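Local coordinates for protein macrolide 2'-phosphotransferase MphH (Brachybacterium faecium, PDB 5UXD) that binds the macrolide azithromycin and probably inactivates antibiotics of this class by transferring phosphate from a nucleotide to their 2'-hydroxyl group, at residues Leu19-Gly23 with Gly24-Thr28; Arg84-Ser88 with Glu89-Tyr93; Phe267-Ala270 with Pro271-Tyr274; Glu288-Ala291 with Ala292-Pro296. All blocks are in the same frame, centred on the assembly; numbering follows the deposited sequence.

How the contacts relate
The four contacts, a corner, a hairpin, a helix junction and a helix end, follow one another along the chain of this kinase-like enzyme, two in the N-terminal sheet region and two in the C-terminal helices. Contacts 1 and 2, with centres about 16 Å apart, reach the same antiparallel sheet and touch where L19 CB lies 4.1 Å from I85 CD1. Contacts 3 and 4 involve successive helices, 270-281 and 284-294, about 10 Å apart between centres; Y274 OH lies 3.3 Å from A289 CB. The centres of contacts 1 and 3 are about 41 Å apart, and each borders a different bound azithromycin molecule. Contact 2 holds Y93 of the GDP site, empty in this model.

Contact 1 (Leu19-Gly23 with Gly24-Thr28). With ZIT (azithromycin), chain I.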
# COMPACT_ATOMS: atom_id res chain seq x y z
N LEU A 19 15.46 -21.62 -11.06
CA LEU A 19 15.58 -20.35 -11.77
C LEU A 19 17.06 -20.09 -12.10
O LEU A 19 17.87 -19.85 -11.20
CB LEU A 19 14.96 -19.22 -10.95
CG LEU A 19 14.99 -17.83 -11.58
CD1 LEU A 19 14.17 -17.84 -12.85
CD2 LEU A 19 14.44 -16.79 -10.58
N ASP A 20 17.37 -20.13 -13.39
CA ASP A 20 18.73 -20.01 -13.90
C ASP A 20 18.94 -18.58 -14.38
O ASP A 20 18.34 -18.16 -15.37
CB ASP A 20 18.97 -21.01 -15.03
CG ASP A 20 18.76 -22.46 -14.59
OD1 ASP A 20 19.08 -22.79 -13.43
OD2 ASP A 20 18.29 -23.28 -15.42
N LEU A 21 19.80 -17.84 -13.67
CA LEU A 21 19.98 -16.41 -13.88
C LEU A 21 21.33 -16.08 -14.51
O LEU A 21 22.33 -16.76 -14.28
CB LEU A 21 19.86 -15.65 -12.55
CG LEU A 21 18.55 -15.78 -11.77
CD1 LEU A 21 18.64 -15.07 -10.41
CD2 LEU A 21 17.37 -15.25 -12.58
N ASP A 22 21.34 -15.02 -15.31
CA ASP A 22 22.56 -14.45 -15.87
C ASP A 22 23.17 -13.56 -14.80
O ASP A 22 22.67 -12.46 -14.55
CB ASP A 22 22.25 -13.68 -17.14
CG ASP A 22 23.47 -12.99 -17.74
OD1 ASP A 22 24.63 -13.28 -17.35
OD2 ASP A 22 23.26 -12.15 -18.65
N GLY A 23 24.23 -14.04 -14.14
CA GLY A 23 24.81 -13.30 -13.03
C GLY A 23 25.35 -11.94 -13.41
O GLY A 23 25.40 -11.03 -12.58
N GLY A 24 25.73 -11.77 -14.68
CA GLY A 24 26.19 -10.48 -15.15
C GLY A 24 25.16 -9.38 -15.01
O GLY A 24 25.52 -8.20 -14.99
N THR A 25 23.88 -9.75 -14.91
CA THR A 25 22.79 -8.79 -14.81
C THR A 25 22.29 -8.61 -13.39
O THR A 25 21.36 -7.83 -13.18
CB THR A 25 21.61 -9.24 -15.69
OG1 THR A 25 20.97 -10.37 -15.09
CG2 THR A 25 22.08 -9.60 -17.08
N LEU A 26 22.86 -9.30 -12.41
CA LEU A 26 22.25 -9.33 -11.08
C LEU A 26 22.59 -8.06 -10.31
O LEU A 26 23.75 -7.64 -10.28
CB LEU A 26 22.71 -10.56 -10.31
CG LEU A 26 21.69 -10.94 -9.23
CD1 LEU A 26 21.55 -12.45 -9.16
CD2 LEU A 26 22.10 -10.36 -7.89
N ARG A 27 21.57 -7.44 -9.71
CA ARG A 27 21.72 -6.27 -8.86
C ARG A 27 20.88 -6.50 -7.60
O ARG A 27 19.95 -7.30 -7.60
CB ARG A 27 21.26 -4.99 -9.57
CG ARG A 27 22.10 -4.62 -10.79
CD ARG A 27 21.65 -3.29 -11.40
NE ARG A 27 22.70 -2.27 -11.35
CZ ARG A 27 23.49 -1.96 -12.37
NH1 ARG A 27 23.35 -2.58 -13.54
NH2 ARG A 27 24.43 -1.03 -12.23
N THR A 28 21.23 -5.80 -6.53
CA THR A 28 20.48 -5.95 -5.29
C THR A 28 20.07 -4.59 -4.74
O THR A 28 20.76 -3.59 -4.92
CB THR A 28 21.27 -6.71 -4.20
OG1 THR A 28 22.50 -6.04 -3.94
CG2 THR A 28 21.54 -8.15 -4.63
C1 ZIT I . 22.68 -9.37 -24.17
C2 ZIT I . 21.16 -9.31 -24.57
C3 ZIT I . 20.78 -10.42 -25.54
C4 ZIT I . 21.12 -11.88 -25.10
C5 ZIT I . 20.09 -12.51 -24.11
C6 ZIT I . 20.70 -13.47 -23.11
C7 ZIT I . 21.18 -14.79 -23.75
C8 ZIT I . 22.05 -15.63 -22.77
C9 ZIT I . 23.56 -15.46 -23.09
N10 ZIT I . 24.10 -14.13 -22.51
C11 ZIT I . 25.09 -13.54 -23.38
C12 ZIT I . 25.05 -12.01 -23.29
C13 ZIT I . 25.59 -11.28 -24.53
C14 ZIT I . 25.00 -9.87 -24.60
C15 ZIT I . 25.83 -9.00 -25.52
C16 ZIT I . 25.19 -7.58 -25.59
C17 ZIT I . 20.35 -9.25 -23.32
C18 ZIT I . 21.21 -12.70 -26.36
C19 ZIT I . 19.63 -13.80 -22.05
C20 ZIT I . 21.70 -17.03 -22.92
C21 ZIT I . 24.60 -14.35 -21.15
C22 ZIT I . 26.48 -14.07 -23.07
C23 ZIT I . 25.28 -12.06 -25.82
O1 ZIT I . 23.05 -8.94 -23.09
O6 ZIT I . 21.79 -12.82 -22.46
O12 ZIT I . 25.79 -11.57 -22.18
O13 ZIT I . 27.00 -11.12 -24.38
O14 ZIT I . 23.67 -9.93 -25.14
C1A ZIT I . 17.93 -12.42 -25.18
C2A ZIT I . 16.82 -13.34 -25.61
C3A ZIT I . 15.63 -12.57 -26.05
C4A ZIT I . 15.18 -11.63 -25.00
C5A ZIT I . 16.33 -10.71 -24.57
C6A ZIT I . 15.93 -9.82 -23.47
C7A ZIT I . 13.42 -12.90 -26.95
C8A ZIT I . 14.21 -14.44 -25.37
O1A ZIT I . 19.04 -13.20 -24.78
O2A ZIT I . 17.27 -14.15 -26.71
N3A ZIT I . 14.59 -13.55 -26.46
O5A ZIT I . 17.51 -11.49 -24.13
C1B ZIT I . 20.82 -9.17 -27.62
C2B ZIT I . 21.76 -8.69 -28.71
C3B ZIT I . 21.72 -9.49 -29.98
C4B ZIT I . 20.33 -9.87 -30.39
C5B ZIT I . 19.65 -10.60 -29.26
C6B ZIT I . 18.27 -11.05 -29.67
C7B ZIT I . 22.40 -8.63 -31.12
C8B ZIT I . 23.76 -10.62 -29.34
O1B ZIT I . 21.41 -10.17 -26.83
O3B ZIT I . 22.43 -10.73 -29.82
O4B ZIT I . 20.35 -10.71 -31.56
O5B ZIT I . 19.51 -9.68 -28.12
O HOH W 1 26.13 -9.02 -10.98
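From D22 to L26 the backbone rounds a corner through two overlapping type I beta turns, D22 to T25 and G23 to L26, closed by T25 N to D22 O (3.0 Å) and by the nearly straight bond from L26 N to G23 O (169° at the hydrogen). Both glycines have an ordinary phi near -60°; lacking side chains, they keep the corner slim beside D22. A water donates to G23 O and L26 O, tying the turn to the start of strand 26-29.

Threonine suits the corner because its hydroxyl adds a second grip: OG1 donates to D22 O at 2.7 Å, approaching in the carbonyl plane, whereas T25 N comes from above that plane. With chi1 at 72°, OG1 sits between the backbone N and the carbonyl carbon, turned back to D22, and there it also accepts from R41 N of strand 35-42. D22 opens an Asx turn, its OD1 taking G24 N in a long bond of 3.3 Å from above the carboxylate plane. Its other oxygen, OD2, rests 3.2 Å from T25 CG2. Behind the polar corner, L21 CD1 and L26 CD1 meet at 4.1 Å; these leucines pack against A40 and helix 7-16, filling the buried side.

An azithromycin molecule lies beside D22, with OD2 3.6 Å from its N-methyl carbon C21. Because that methyl sits on the ring amine N10, which is probably protonated, the carboxylate, steadied by G24 N, would offer favourable electrostatics to the drug without a direct bond.

Contact 2 (Arg84-Ser88 with Glu89-Tyr93); sequences RISTS and ELIAY
T87 and L90 close a tight hairpin, and L90 O accepts twice from T87: T87 N reaches it at 3.0 Å from above the carbonyl plane, and T87 OG1, also at 3.0 Å, from closer to that plane. The return bond from L90 N to T87 O is weak. S88 and E89 form the two-residue turn, with backbone angles of type I. Threonine fits the first position because chi1 of 70° folds OG1 over the turn, where it also receives a weak bond from E89 N.

Farther from the turn, A92 N donates to I85 O at 2.9 Å, and I91 CA adds a CH...O contact to the same oxygen. R84 and I85 then both face A92, a classic beta bulge in which R84 N and I85 N share A92 O through weak bonds. On the face bearing I85 and A92, I85 CD1 lies 3.9 Å from A92 CB; alanine's small methyl lets the branched isoleucine settle over it, while I85 CG2 touches L90 CD2 at 4.2 Å. S86 and I91 point to the other face.

Charged ends are held from outside. E89 forms a salt bridge with R16 and a hydrogen bond with H17, and R84 NE pairs with D82. The Y93 ring meets that of W83 with planes about 20° apart; Y93 belongs to the GDP site seen in another structure of this protein. Strand 91-94 is flanked by strand 47-53 as well as 85-86; strand 85-86 pairs only with 91-94 in this sheet, and I91, on the face shared with S86, touches A62 of helix 59-72.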
# COMPACT_ATOMS: atom_id res chain seq x y z
N ARG A 84 6.00 -17.14 -8.83
CA ARG A 84 6.22 -18.48 -9.36
C ARG A 84 7.05 -19.35 -8.43
O ARG A 84 7.07 -20.58 -8.61
CB ARG A 84 6.89 -18.40 -10.74
CG ARG A 84 6.33 -17.31 -11.63
CD ARG A 84 5.13 -17.81 -12.42
NE ARG A 84 4.96 -17.08 -13.68
CZ ARG A 84 5.74 -17.25 -14.75
NH1 ARG A 84 6.73 -18.13 -14.72
NH2 ARG A 84 5.52 -16.53 -15.85
N ILE A 85 7.75 -18.74 -7.47
CA ILE A 85 8.46 -19.42 -6.40
C ILE A 85 8.06 -18.72 -5.10
O ILE A 85 8.13 -17.49 -5.02
CB ILE A 85 9.99 -19.38 -6.60
CG1 ILE A 85 10.40 -20.03 -7.94
CG2 ILE A 85 10.71 -20.08 -5.45
CD1 ILE A 85 11.76 -19.57 -8.41
N SER A 86 7.61 -19.50 -4.11
CA SER A 86 7.25 -18.95 -2.79
C SER A 86 7.66 -19.95 -1.71
O SER A 86 6.94 -20.92 -1.44
CB SER A 86 5.76 -18.63 -2.70
OG SER A 86 5.49 -17.97 -1.48
N THR A 87 8.82 -19.70 -1.09
CA THR A 87 9.38 -20.60 -0.09
C THR A 87 9.92 -19.78 1.07
O THR A 87 9.95 -18.55 1.03
CB THR A 87 10.52 -21.48 -0.66
OG1 THR A 87 11.66 -20.65 -0.93
CG2 THR A 87 10.09 -22.18 -1.95
N SER A 88 10.40 -20.48 2.11
CA SER A 88 10.97 -19.82 3.28
C SER A 88 12.18 -18.95 2.91
O SER A 88 12.42 -17.92 3.55
CB SER A 88 11.39 -20.86 4.32
OG SER A 88 10.27 -21.49 4.91
N GLU A 89 12.98 -19.39 1.93
CA GLU A 89 14.22 -18.71 1.57
C GLU A 89 14.14 -17.90 0.28
O GLU A 89 15.08 -17.16 -0.02
CB GLU A 89 15.38 -19.72 1.45
CG GLU A 89 15.17 -20.86 0.44
CD GLU A 89 16.42 -21.74 0.25
OE1 GLU A 89 17.39 -21.61 1.02
OE2 GLU A 89 16.43 -22.55 -0.69
N LEU A 90 13.04 -17.98 -0.47
CA LEU A 90 13.01 -17.20 -1.71
C LEU A 90 11.60 -17.10 -2.25
O LEU A 90 10.92 -18.11 -2.44
CB LEU A 90 13.92 -17.83 -2.78
CG LEU A 90 13.83 -17.24 -4.19
CD1 LEU A 90 14.50 -15.86 -4.23
CD2 LEU A 90 14.45 -18.19 -5.22
N ILE A 91 11.25 -15.86 -2.58
CA ILE A 91 10.04 -15.51 -3.32
C ILE A 91 10.48 -14.86 -4.62
O ILE A 91 11.29 -13.93 -4.61
CB ILE A 91 9.14 -14.57 -2.49
CG1 ILE A 91 8.62 -15.31 -1.24
CG2 ILE A 91 8.00 -13.96 -3.36
CD1 ILE A 91 8.09 -14.37 -0.12
N ALA A 92 9.98 -15.36 -5.76
CA ALA A 92 10.46 -14.85 -7.04
C ALA A 92 9.30 -14.67 -8.01
O ALA A 92 8.41 -15.51 -8.09
CB ALA A 92 11.50 -15.78 -7.67
N TYR A 93 9.34 -13.59 -8.79
CA TYR A 93 8.28 -13.37 -9.76
C TYR A 93 8.81 -12.54 -10.93
O TYR A 93 9.77 -11.78 -10.77
CB TYR A 93 7.07 -12.67 -9.11
CG TYR A 93 7.39 -11.41 -8.36
CD1 TYR A 93 7.73 -11.45 -7.01
CD2 TYR A 93 7.34 -10.17 -8.99
CE1 TYR A 93 8.02 -10.29 -6.32
CE2 TYR A 93 7.63 -9.01 -8.30
CZ TYR A 93 7.97 -9.08 -6.97
OH TYR A 93 8.26 -7.93 -6.28

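Contact 3 (Phe267-Ala270 with Pro271-Tyr274); sequences FSAA and PLGY. With ZIT (azithromycin), chain C.
A backbone psi of 11° at A269 takes the chain out of helix 259-268 and lets L272 N reach A269 O at 2.9 Å from above the carbonyl plane, an i to i+3 bond, and helical angles resume at A270. This helix-to-helix junction lies in the C-terminal helical region of the kinase-like fold. The first full helical bond of the new helix runs from Y274 N to A270 O at 3.1 Å, nearly along the C=O axis. Proline suits the first turn, where a missing N-H costs little: P271 has none to give, and its ring rests on A293 and L294 of helix 284-294 and on W178. L272, with chi1 of -69°, turns its branch to the buried side, against L161, V164 and W178, while S268 OG is held by E265 O and W178 NE1.

The other side belongs to azithromycin. An unusual chi1 of -135° swings the Y274 ring beside the two sugars of the drug. The amino sugar's methyl C6A lies 3.6 Å above one ring face, offset toward the rim, in the manner of a CH-pi contact, while C6B of the other sugar nears Y274 CD2 at 3.5 Å. G273 has no side chain to stand in the way, so hydroxyl O4B presses to 3.0 Å from G273 C, a tight fit. A single water donates to A269 O at 3.0 Å and accepts weakly from G273 N.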
# COMPACT_ATOMS: atom_id res chain seq x y z
N PHE A 267 -6.79 11.45 6.30
CA PHE A 267 -5.38 11.71 6.06
C PHE A 267 -4.78 12.52 7.19
O PHE A 267 -3.62 12.30 7.59
CB PHE A 267 -5.22 12.44 4.73
CG PHE A 267 -3.81 12.53 4.24
CD1 PHE A 267 -3.25 11.52 3.49
CD2 PHE A 267 -3.05 13.66 4.50
CE1 PHE A 267 -1.94 11.60 3.02
CE2 PHE A 267 -1.74 13.76 4.03
CZ PHE A 267 -1.20 12.73 3.29
N SER A 268 -5.56 13.44 7.77
CA SER A 268 -5.09 14.24 8.88
C SER A 268 -4.88 13.43 10.15
O SER A 268 -4.21 13.89 11.07
CB SER A 268 -6.08 15.39 9.15
OG SER A 268 -7.11 14.99 10.04
N ALA A 269 -5.47 12.23 10.22
CA ALA A 269 -5.36 11.38 11.39
C ALA A 269 -4.18 10.41 11.29
O ALA A 269 -4.07 9.49 12.10
CB ALA A 269 -6.67 10.62 11.60
N ALA A 270 -3.32 10.62 10.31
CA ALA A 270 -2.07 9.87 10.22
C ALA A 270 -1.28 9.83 11.52
O ALA A 270 -0.67 8.78 11.80
CB ALA A 270 -1.20 10.45 9.09
N PRO A 271 -1.22 10.89 12.35
CA PRO A 271 -0.49 10.74 13.62
C PRO A 271 -1.01 9.63 14.50
O PRO A 271 -0.24 9.05 15.27
CB PRO A 271 -0.66 12.12 14.28
CG PRO A 271 -0.81 13.07 13.09
CD PRO A 271 -1.64 12.29 12.12
N LEU A 272 -2.31 9.30 14.41
CA LEU A 272 -2.78 8.15 15.18
C LEU A 272 -2.21 6.84 14.64
O LEU A 272 -1.87 5.93 15.41
CB LEU A 272 -4.30 8.08 15.19
CG LEU A 272 -5.07 9.16 15.95
CD1 LEU A 272 -6.59 9.03 15.71
CD2 LEU A 272 -4.74 9.11 17.44
N GLY A 273 -2.03 6.71 13.33
CA GLY A 273 -1.34 5.54 12.80
C GLY A 273 0.09 5.44 13.31
O GLY A 273 0.58 4.34 13.60
N TYR A 274 0.79 6.57 13.41
CA TYR A 274 2.13 6.58 13.99
C TYR A 274 2.10 6.12 15.44
O TYR A 274 2.97 5.35 15.88
CB TYR A 274 2.74 7.98 13.89
CG TYR A 274 4.18 8.03 13.42
CD1 TYR A 274 5.12 7.10 13.86
CD2 TYR A 274 4.61 9.03 12.55
CE1 TYR A 274 6.44 7.16 13.42
CE2 TYR A 274 5.93 9.09 12.11
CZ TYR A 274 6.84 8.15 12.55
OH TYR A 274 8.16 8.20 12.12
C1 ZIT C . 2.50 8.72 3.20
C2 ZIT C . 2.34 7.25 3.73
C3 ZIT C . 2.86 7.27 5.15
C4 ZIT C . 4.33 6.79 5.03
C5 ZIT C . 5.02 6.71 6.41
C6 ZIT C . 6.04 7.81 6.49
C7 ZIT C . 7.35 7.42 5.78
C8 ZIT C . 8.38 8.59 5.90
C9 ZIT C . 8.55 9.32 4.53
N10 ZIT C . 7.40 10.35 4.32
C11 ZIT C . 7.05 10.56 2.93
C12 ZIT C . 5.52 10.74 2.82
C13 ZIT C . 4.93 10.63 1.41
C14 ZIT C . 3.44 10.30 1.53
C15 ZIT C . 2.77 10.50 0.19
C16 ZIT C . 1.31 9.96 0.22
C17 ZIT C . 0.92 6.79 3.54
C18 ZIT C . 4.35 5.47 4.30
C19 ZIT C . 6.30 8.13 7.97
C20 ZIT C . 9.66 8.07 6.35
C21 ZIT C . 7.72 11.59 5.04
C22 ZIT C . 7.78 11.76 2.36
C23 ZIT C . 5.61 9.53 0.58
O1 ZIT C . 2.05 9.65 3.84
O6 ZIT C . 5.54 8.99 5.87
O12 ZIT C . 5.13 11.99 3.35
O13 ZIT C . 5.08 11.89 0.73
O14 ZIT C . 3.26 8.92 1.91
C1A ZIT C . 5.09 4.57 7.50
C2A ZIT C . 5.69 3.19 7.42
C3A ZIT C . 4.93 2.27 8.30
C4A ZIT C . 4.88 2.78 9.68
C5A ZIT C . 4.50 4.26 9.79
C6A ZIT C . 4.74 4.80 11.13
C7A ZIT C . 6.87 0.92 8.83
C8A ZIT C . 4.73 -0.09 8.95
O1A ZIT C . 5.67 5.45 6.57
O2A ZIT C . 5.70 2.70 6.08
N3A ZIT C . 5.55 0.90 8.25
O5A ZIT C . 5.24 5.12 8.85
C1B ZIT C . 1.10 7.26 6.78
C2B ZIT C . -0.10 6.40 7.08
C3B ZIT C . 0.11 5.47 8.22
C4B ZIT C . 0.60 6.21 9.41
C5B ZIT C . 1.86 6.96 9.08
C6B ZIT C . 2.32 7.65 10.33
C7B ZIT C . -1.26 4.75 8.55
C8B ZIT C . 0.70 3.34 7.23
O1B ZIT C . 2.08 6.50 6.09
O3B ZIT C . 1.13 4.51 7.89
O4B ZIT C . 0.97 5.26 10.44
O5B ZIT C . 1.69 7.93 7.98
O HOH W 2 -3.56 6.92 10.65

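Contact 4 (Glu288-Ala291 with Ala292-Pro296); sequences EAAA and AALNP
A290 and L294 form the close-packed side of this last helical turn. L294 N donates to A290 O at 2.9 Å, almost in line with the carbonyl bond, and the L294 side chain folds back over the same oxygen. With chi1 of -69°, CG lies beside the backbone N, and CD1 comes within 3.3 Å of A290 O while approaching A290 CB at 4.4 Å. Leucine suits this buried place because its apolar branch is long enough to reach F168 and W178 of helix 172-183; the L294 backbone is hydrogen-bonded to A171. A290's small methyl lets Y274 of helix 270-281 and F168 come close. On the side facing helix 270-281, A293 N pairs with A289 O at 3.2 Å.

The opposite character marks E288, A292 and N295, which are exposed. Here the contact is carried mainly by backbone, A292 N to E288 O at 3.1 Å. Past L294 the helix ends: N295 is the first residue to leave helical angles, with phi -142°, and its N reaches A291 O only through a weak bond, bent to 131°. P296 follows, a residue lacking an N-H with which to continue the helical pattern. The whole is the C-terminal end of the alanine-rich last helix, 284-294, i to i+4 bonds ending at a loop, in the helical region of a kinase-like phosphotransferase.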
# COMPACT_ATOMS: atom_id res chain seq x y z
N GLU A 288 8.97 8.43 19.92
CA GLU A 288 9.34 9.84 19.86
C GLU A 288 8.79 10.50 18.60
O GLU A 288 8.32 11.64 18.64
CB GLU A 288 10.86 10.00 19.93
CG GLU A 288 11.39 10.01 21.35
CD GLU A 288 10.61 10.97 22.22
OE1 GLU A 288 10.53 12.17 21.86
OE2 GLU A 288 10.06 10.53 23.25
N ALA A 289 8.86 9.81 17.46
CA ALA A 289 8.35 10.38 16.23
C ALA A 289 6.83 10.51 16.26
O ALA A 289 6.28 11.53 15.82
CB ALA A 289 8.80 9.54 15.03
N ALA A 290 6.14 9.50 16.78
CA ALA A 290 4.69 9.58 16.90
C ALA A 290 4.28 10.70 17.86
O ALA A 290 3.32 11.44 17.60
CB ALA A 290 4.11 8.25 17.37
N ALA A 291 5.02 10.85 18.96
CA ALA A 291 4.69 11.89 19.93
C ALA A 291 4.83 13.29 19.33
O ALA A 291 4.02 14.18 19.62
CB ALA A 291 5.58 11.76 21.17
N ALA A 292 5.84 13.50 18.48
CA ALA A 292 5.99 14.81 17.85
C ALA A 292 4.85 15.11 16.88
O ALA A 292 4.46 16.28 16.74
CB ALA A 292 7.33 14.91 17.13
N ALA A 293 4.32 14.09 16.20
CA ALA A 293 3.20 14.29 15.28
C ALA A 293 1.88 14.51 16.02
O ALA A 293 1.03 15.25 15.54
CB ALA A 293 3.07 13.09 14.34
N LEU A 294 1.72 13.88 17.19
CA LEU A 294 0.49 13.99 17.96
C LEU A 294 0.42 15.27 18.80
O LEU A 294 -0.68 15.68 19.18
CB LEU A 294 0.34 12.77 18.87
CG LEU A 294 0.06 11.45 18.13
CD1 LEU A 294 0.50 10.25 18.95
CD2 LEU A 294 -1.43 11.35 17.71
N ASN A 295 1.56 15.90 19.09
CA ASN A 295 1.60 17.09 19.94
C ASN A 295 2.65 18.06 19.40
O ASN A 295 3.70 18.29 20.02
CB ASN A 295 1.89 16.70 21.39
CG ASN A 295 1.86 17.89 22.31
OD1 ASN A 295 1.05 18.79 22.14
ND2 ASN A 295 2.76 17.89 23.29
N PRO A 296 2.40 18.67 18.24
CA PRO A 296 3.43 19.49 17.61
C PRO A 296 3.76 20.70 18.46
O PRO A 296 2.92 21.18 19.25
CB PRO A 296 2.78 19.91 16.27
CG PRO A 296 1.64 18.94 16.06
CD PRO A 296 1.16 18.62 17.44